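Local coordinates for extracellular ligand-binding receptor (Sphaerobacter thermophilus, PDB 4ZPJ), which probably captures a small ligand outside the cell for an ABC transporter, as a substrate-binding protein of the leucine-binding protein family, at residues A[306-311]-A[337-342]. Numbering follows the deposited sequence.
Sequences GTLYTA and VDYAGY
One face of the Y339 ring carries both CB of Y309 and the carbonyl oxygen of L308, each displaced toward the rim, the oxygen 4.1 Å above the plane. The Y309 CB lies 3.9 Å from the Y339 ring centroid and 26° off its normal, which meets the geometry of a CH-pi contact. The two tyrosine rings are almost parallel, their planes 10° apart, but their centroids are separated by 5.0 Å, so slippage leaves little overlap; the closest ring atoms are CG of Y309 and CD1 of Y339, at 3.6 Å. The Y339 chi1 of 167° sets CG opposite the backbone N, and this carries the ring off the helix to lie against Y309. Beyond the rim, on that same side of the plane, CG of L308 meets CE2 of Y339 at 4.0 Å, the two side chains crossing nearly at right angles. The Y309 hydroxyl is hydrogen-bonded to S318 of helix 316-328, fixing the outer end of that ring. An alanine here in place of Y339 is likely to open a gap beneath CB and the ring of Y309 and to take away the ring that CG of L308 rests against. All three residues are buried, and the loop after strand 304-307, which pairs with strand 390-401, thereby packs on helix 336-354 in the two-lobed periplasmic-binding-protein fold.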
loop_
_atom_site.group_PDB
_atom_site.type_symbol
_atom_site.label_atom_id
_atom_site.label_comp_id
_atom_site.label_asym_id
_atom_site.label_seq_id
_atom_site.Cartn_x
_atom_site.Cartn_y
_atom_site.Cartn_z
ATOM N N GLY A 306 8.948 5.597 -6.016
ATOM C CA GLY A 306 8.146 6.064 -4.910
ATOM C C GLY A 306 7.659 4.900 -4.102
ATOM O O GLY A 306 7.320 3.845 -4.647
ATOM N N THR A 307 7.633 5.063 -2.798
ATOM C CA THR A 307 7.078 4.041 -1.925
ATOM C C THR A 307 6.485 4.586 -0.630
ATOM O O THR A 307 6.749 5.726 -0.205
ATOM C CB THR A 307 8.117 2.953 -1.565
ATOM O OG1 THR A 307 7.455 1.773 -1.006
ATOM C CG2 THR A 307 9.166 3.486 -0.608
ATOM N N LEU A 308 5.690 3.741 -0.010
ATOM C CA LEU A 308 5.014 4.047 1.236
ATOM C C LEU A 308 6.007 3.929 2.416
ATOM O O LEU A 308 5.895 4.622 3.410
ATOM C CB LEU A 308 3.850 3.078 1.385
ATOM C CG LEU A 308 2.483 3.478 1.911
ATOM C CD1 LEU A 308 1.784 4.601 1.178
ATOM C CD2 LEU A 308 1.638 2.205 1.870
ATOM N N TYR A 309 6.974 3.026 2.309
ATOM C CA TYR A 309 7.803 2.679 3.465
ATOM C C TYR A 309 8.981 1.855 3.032
ATOM O O TYR A 309 8.851 1.027 2.140
ATOM C CB TYR A 309 7.037 1.878 4.559
ATOM C CG TYR A 309 7.927 1.642 5.792
ATOM C CD1 TYR A 309 8.384 2.691 6.557
ATOM C CD2 TYR A 309 8.360 0.395 6.121
ATOM C CE1 TYR A 309 9.261 2.493 7.619
ATOM C CE2 TYR A 309 9.225 0.183 7.175
ATOM C CZ TYR A 309 9.686 1.221 7.910
ATOM O OH TYR A 309 10.557 0.976 8.989
ATOM N N THR A 310 10.116 2.076 3.695
ATOM C CA THR A 310 11.259 1.180 3.639
ATOM C C THR A 310 11.818 1.132 5.045
ATOM O O THR A 310 11.872 2.159 5.703
ATOM C CB THR A 310 12.363 1.735 2.707
ATOM O OG1 THR A 310 13.561 1.001 2.861
ATOM C CG2 THR A 310 12.656 3.283 2.980
ATOM N N ALA A 311 12.257 -0.073 5.460
ATOM C CA ALA A 311 12.944 -0.337 6.686
ATOM C C ALA A 311 14.265 0.444 6.890
ATOM O O ALA A 311 14.778 0.582 8.043
ATOM C CB ALA A 311 13.149 -1.828 6.800
ATOM N N VAL A 337 3.321 -4.147 3.200
ATOM C CA VAL A 337 2.145 -4.694 3.804
ATOM C C VAL A 337 2.218 -4.767 5.344
ATOM O O VAL A 337 1.204 -4.655 6.004
ATOM C CB VAL A 337 1.778 -6.076 3.196
ATOM C CG1 VAL A 337 1.435 -5.897 1.721
ATOM C CG2 VAL A 337 2.931 -7.087 3.363
ATOM N N ASP A 338 3.390 -5.011 5.893
ATOM C CA ASP A 338 3.597 -4.964 7.334
ATOM C C ASP A 338 3.413 -3.546 7.779
ATOM O O ASP A 338 2.816 -3.312 8.797
ATOM C CB ASP A 338 5.000 -5.426 7.749
ATOM C CG ASP A 338 5.412 -6.787 7.125
ATOM O OD1 ASP A 338 4.869 -7.831 7.512
ATOM O OD2 ASP A 338 6.343 -6.790 6.291
ATOM N N TYR A 339 3.948 -2.582 7.018
ATOM C CA TYR A 339 3.844 -1.189 7.384
ATOM C C TYR A 339 2.383 -0.746 7.444
ATOM O O TYR A 339 1.916 -0.058 8.415
ATOM C CB TYR A 339 4.637 -0.307 6.385
ATOM C CG TYR A 339 4.291 1.164 6.551
ATOM C CD1 TYR A 339 4.784 1.898 7.600
ATOM C CD2 TYR A 339 3.374 1.775 5.700
ATOM C CE1 TYR A 339 4.443 3.254 7.753
ATOM C CE2 TYR A 339 2.976 3.100 5.879
ATOM C CZ TYR A 339 3.520 3.846 6.872
ATOM O OH TYR A 339 3.127 5.179 6.988
ATOM N N ALA A 340 1.651 -1.106 6.400
ATOM C CA ALA A 340 0.264 -0.668 6.267
ATOM C C ALA A 340 -0.647 -1.253 7.363
ATOM O O ALA A 340 -1.491 -0.529 7.905
ATOM C CB ALA A 340 -0.277 -1.016 4.879
ATOM N N GLY A 341 -0.428 -2.518 7.731
ATOM C CA GLY A 341 -1.068 -3.131 8.903
ATOM C C GLY A 341 -0.743 -2.432 10.219
ATOM O O GLY A 341 -1.618 -2.184 11.059
ATOM N N TYR A 342 0.510 -2.089 10.394
ATOM C CA TYR A 342 0.930 -1.361 11.569
ATOM C C TYR A 342 0.197 -0.005 11.747
ATOM O O TYR A 342 -0.306 0.324 12.801
ATOM C CB TYR A 342 2.446 -1.177 11.494
ATOM C CG TYR A 342 2.976 -0.482 12.686
ATOM C CD1 TYR A 342 3.110 -1.161 13.902
ATOM C CD2 TYR A 342 3.328 0.861 12.627
ATOM C CE1 TYR A 342 3.592 -0.530 15.039
ATOM C CE2 TYR A 342 3.763 1.500 13.767
ATOM C CZ TYR A 342 3.908 0.800 14.958
ATOM O OH TYR A 342 4.390 1.476 16.044
#